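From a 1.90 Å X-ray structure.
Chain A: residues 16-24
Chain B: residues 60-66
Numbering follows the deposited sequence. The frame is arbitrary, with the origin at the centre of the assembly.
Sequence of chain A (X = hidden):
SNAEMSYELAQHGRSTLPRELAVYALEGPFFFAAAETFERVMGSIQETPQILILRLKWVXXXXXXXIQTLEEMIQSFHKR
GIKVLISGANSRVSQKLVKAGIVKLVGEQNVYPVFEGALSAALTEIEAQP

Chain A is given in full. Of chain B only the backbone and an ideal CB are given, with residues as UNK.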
# COMPACT_ATOMS: atom_id res chain seq x y z
N THR A 16 0.48 21.84 -18.37
CA THR A 16 -0.04 20.54 -18.01
C THR A 16 0.62 19.49 -18.94
O THR A 16 1.00 19.79 -20.10
CB THR A 16 -1.57 20.44 -18.13
OG1 THR A 16 -1.97 20.49 -19.49
CG2 THR A 16 -2.33 21.48 -17.27
N LEU A 17 0.75 18.27 -18.42
CA LEU A 17 1.32 17.18 -19.17
C LEU A 17 0.37 16.96 -20.35
O LEU A 17 -0.88 16.95 -20.18
CB LEU A 17 1.26 15.92 -18.30
CG LEU A 17 2.46 15.50 -17.45
CD1 LEU A 17 2.00 14.17 -16.79
CD2 LEU A 17 3.69 15.26 -18.34
N PRO A 18 0.92 16.86 -21.55
CA PRO A 18 -0.03 16.61 -22.67
C PRO A 18 -0.63 15.25 -22.60
O PRO A 18 -0.07 14.31 -22.00
CB PRO A 18 0.81 16.77 -23.91
CG PRO A 18 2.20 16.38 -23.45
CD PRO A 18 2.32 16.77 -21.98
N ARG A 19 -1.79 15.15 -23.25
CA ARG A 19 -2.58 13.93 -23.25
C ARG A 19 -1.76 12.69 -23.72
O ARG A 19 -2.04 11.56 -23.27
CB ARG A 19 -3.70 14.10 -24.30
CG ARG A 19 -5.03 13.65 -23.80
CD ARG A 19 -6.09 14.12 -24.80
NE ARG A 19 -5.69 13.55 -26.08
CZ ARG A 19 -6.15 12.38 -26.51
NH1 ARG A 19 -7.07 11.75 -25.79
NH2 ARG A 19 -5.72 11.87 -27.66
N GLU A 20 -0.85 12.91 -24.67
CA GLU A 20 0.03 11.86 -25.17
C GLU A 20 1.10 11.28 -24.26
O GLU A 20 1.67 10.26 -24.64
CB GLU A 20 0.70 12.21 -26.53
CG GLU A 20 -0.34 12.53 -27.55
CD GLU A 20 -0.68 14.00 -27.57
OE1 GLU A 20 -0.53 14.79 -26.54
OE2 GLU A 20 -0.98 14.40 -28.69
N LEU A 21 1.35 11.88 -23.08
CA LEU A 21 2.48 11.41 -22.26
C LEU A 21 1.96 11.03 -20.87
O LEU A 21 1.20 11.81 -20.25
CB LEU A 21 3.45 12.58 -22.15
CG LEU A 21 4.64 12.34 -21.24
CD1 LEU A 21 5.47 11.22 -21.85
CD2 LEU A 21 5.44 13.61 -21.23
N ALA A 22 2.41 9.89 -20.36
CA ALA A 22 2.10 9.46 -19.00
C ALA A 22 3.44 9.22 -18.28
O ALA A 22 4.51 9.08 -18.90
CB ALA A 22 1.22 8.21 -19.03
N VAL A 23 3.38 9.21 -16.96
CA VAL A 23 4.61 9.10 -16.18
C VAL A 23 4.20 8.17 -15.03
O VAL A 23 3.14 8.38 -14.38
CB VAL A 23 5.03 10.46 -15.63
CG1 VAL A 23 6.20 10.23 -14.66
CG2 VAL A 23 5.44 11.39 -16.76
N TYR A 24 5.02 7.16 -14.78
CA TYR A 24 4.76 6.26 -13.65
C TYR A 24 6.04 5.98 -12.91
O TYR A 24 7.08 5.81 -13.56
CB TYR A 24 4.15 4.94 -14.20
CG TYR A 24 3.81 3.96 -13.03
CD1 TYR A 24 2.73 4.23 -12.13
CD2 TYR A 24 4.54 2.81 -12.82
CE1 TYR A 24 2.43 3.38 -11.06
CE2 TYR A 24 4.19 1.92 -11.75
CZ TYR A 24 3.22 2.26 -10.87
OH TYR A 24 2.93 1.38 -9.79
N UNK B 60 -0.13 15.49 -7.45
CA UNK B 60 0.66 16.56 -8.04
C UNK B 60 0.47 16.74 -9.57
O UNK B 60 0.71 17.81 -10.09
CB UNK B 60 2.14 16.29 -7.74
N UNK B 61 0.02 15.70 -10.26
CA UNK B 61 -0.21 15.80 -11.68
C UNK B 61 -1.13 14.62 -12.00
O UNK B 61 -1.29 13.71 -11.18
CB UNK B 61 1.09 15.78 -12.49
N UNK B 62 -1.75 14.65 -13.19
CA UNK B 62 -2.59 13.53 -13.63
C UNK B 62 -2.37 13.38 -15.11
O UNK B 62 -2.28 14.39 -15.84
CB UNK B 62 -4.07 13.75 -13.31
N UNK B 63 -2.14 12.15 -15.55
CA UNK B 63 -2.07 11.90 -16.97
C UNK B 63 -3.39 11.27 -17.40
O UNK B 63 -4.31 11.07 -16.56
CB UNK B 63 -0.88 11.00 -17.32
N UNK B 64 -3.47 10.93 -18.70
CA UNK B 64 -4.64 10.27 -19.25
C UNK B 64 -5.04 9.04 -18.44
O UNK B 64 -6.25 8.70 -18.37
CB UNK B 64 -4.38 9.87 -20.70
N UNK B 65 -4.09 8.33 -17.86
CA UNK B 65 -4.42 7.13 -17.14
C UNK B 65 -5.13 7.48 -15.81
O UNK B 65 -6.12 6.80 -15.42
CB UNK B 65 -3.16 6.31 -16.89
N UNK B 66 -4.67 8.51 -15.10
CA UNK B 66 -5.33 8.84 -13.84
C UNK B 66 -6.65 9.55 -14.17
O UNK B 66 -7.60 9.46 -13.44
CB UNK B 66 -4.44 9.71 -12.96

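Position 60 of chain B lies beyond the reach of chain A: nothing of the other stretch comes within 5.5 Å of its ideal CB. With phi near -82° and psi near -23°, the backbone would accept most residues, proline among them, and the contact sets no preference. The deposited residue is Pro60(B), which makes no contact with chain A.

At position 61 the CA-to-CB bond points toward chain A, and the ideal CB lies 4.7 Å from Leu17(A) CD1. The backbone is extended, and ahead of it lie the apolar side chains of Leu17(A) and Val23(A). A large apolar residue, aliphatic or aromatic, would suit this site. It is Phe61(B), with chi1 in the p well. Its CD1 packs 3.6 Å from Leu17(A) CD1, and its CE1 lies 4.2 Å from Val23(A) CB, so the ring bridges two side chains of chain A. The carbonyl Val23(A) O approaches the ring edge, near its plane, 4.0 Å from Phe61(B) CE1.

Position 62 continues the extended backbone but directs its CB away, as expected for alternation along such a segment. Chain A therefore places little restriction on the side chain. The residue is Met62(B), modelled as selenomethionine, and the nearest approach of its side chain is 6.9 Å, from Met62(B) CB to Leu17(A) CD1.

Position 63 turns back toward chain A. Its ideal CB is 3.7 Å from Leu21(A) O and 3.8 Å from Ala22(A) CA, leaving little room for bulk close to the backbone. Within reach is the amide Val23(A) N, a donor that calls for an acceptor. The following residues have helical phi and psi, so a short capping side chain is also favoured: Asp, Asn, Ser or Thr could be considered, with a carboxylate able to serve both needs through its two oxygens. Asp63(B) does so. Val23(A) N donates to Asp63(B) OD2 at 3.1 Å with an angle of 161°, while Asp63(B) OD1 caps the helix, accepting from the backbone N of position 66 at 3.2 Å and, more weakly, from the backbone N of position 65 at 2.9 Å. Ala22(A) CB lies just 3.1 Å from Asp63(B) OD2, a tight fit.

Position 64 opens the helix and points toward the turn formed by Pro18(A) to Leu21(A); its ideal CB is 3.9 Å from Arg19(A) O. Beyond it extends the long side chain of Arg19(A), which could line an aliphatic residue or pair with an acidic one. Ile64(B) takes the first course: its CD1 rests 3.6 Å from Arg19(A) NH1. The backbone is tied in by a water that accepts from Ile64(B) N at 2.7 Å and donates to Arg19(A) O and Leu21(A) O, both at 2.8 Å.

Position 65 points sideways, with its ideal CB 5.2 Å from Ala22(A) CB, so a small or medium side chain fits. Thr65(B) brings its CG2 to 4.4 Å from Ala22(A) CB, while its OG1 donates a very short 2.5 Å bond to Asp63(B) OD1.

Position 66, helical and out of reach, is Gly66(B).

Chain B 60-66: PFMDITG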
# COMPACT_ATOMS: atom_id res chain seq x y z
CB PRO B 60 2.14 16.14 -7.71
CG PRO B 60 2.07 14.66 -7.60
CD PRO B 60 0.71 14.33 -7.05
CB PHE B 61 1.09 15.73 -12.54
CG PHE B 61 1.77 14.39 -12.46
CD1 PHE B 61 1.39 13.33 -13.34
CD2 PHE B 61 2.74 14.14 -11.48
CE1 PHE B 61 1.98 12.06 -13.20
CE2 PHE B 61 3.36 12.89 -11.37
CZ PHE B 61 2.94 11.84 -12.22
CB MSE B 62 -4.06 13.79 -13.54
CG MSE B 62 -4.43 13.96 -12.09
SE MSE B 62 -6.38 13.68 -12.01
CE MSE B 62 -6.48 11.80 -12.29
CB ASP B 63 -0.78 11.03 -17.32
CG ASP B 63 -0.71 9.71 -16.58
OD1 ASP B 63 -1.78 9.09 -16.36
OD2 ASP B 63 0.43 9.27 -16.18
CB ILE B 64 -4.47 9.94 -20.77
CG1 ILE B 64 -5.85 9.92 -21.48
CG2 ILE B 64 -3.44 8.80 -21.00
CD1 ILE B 64 -5.72 9.94 -23.02
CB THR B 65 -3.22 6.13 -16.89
OG1 THR B 65 -2.31 6.72 -16.00
CG2 THR B 65 -2.42 5.85 -18.17
O HOH W 1 -1.54 11.33 -20.55
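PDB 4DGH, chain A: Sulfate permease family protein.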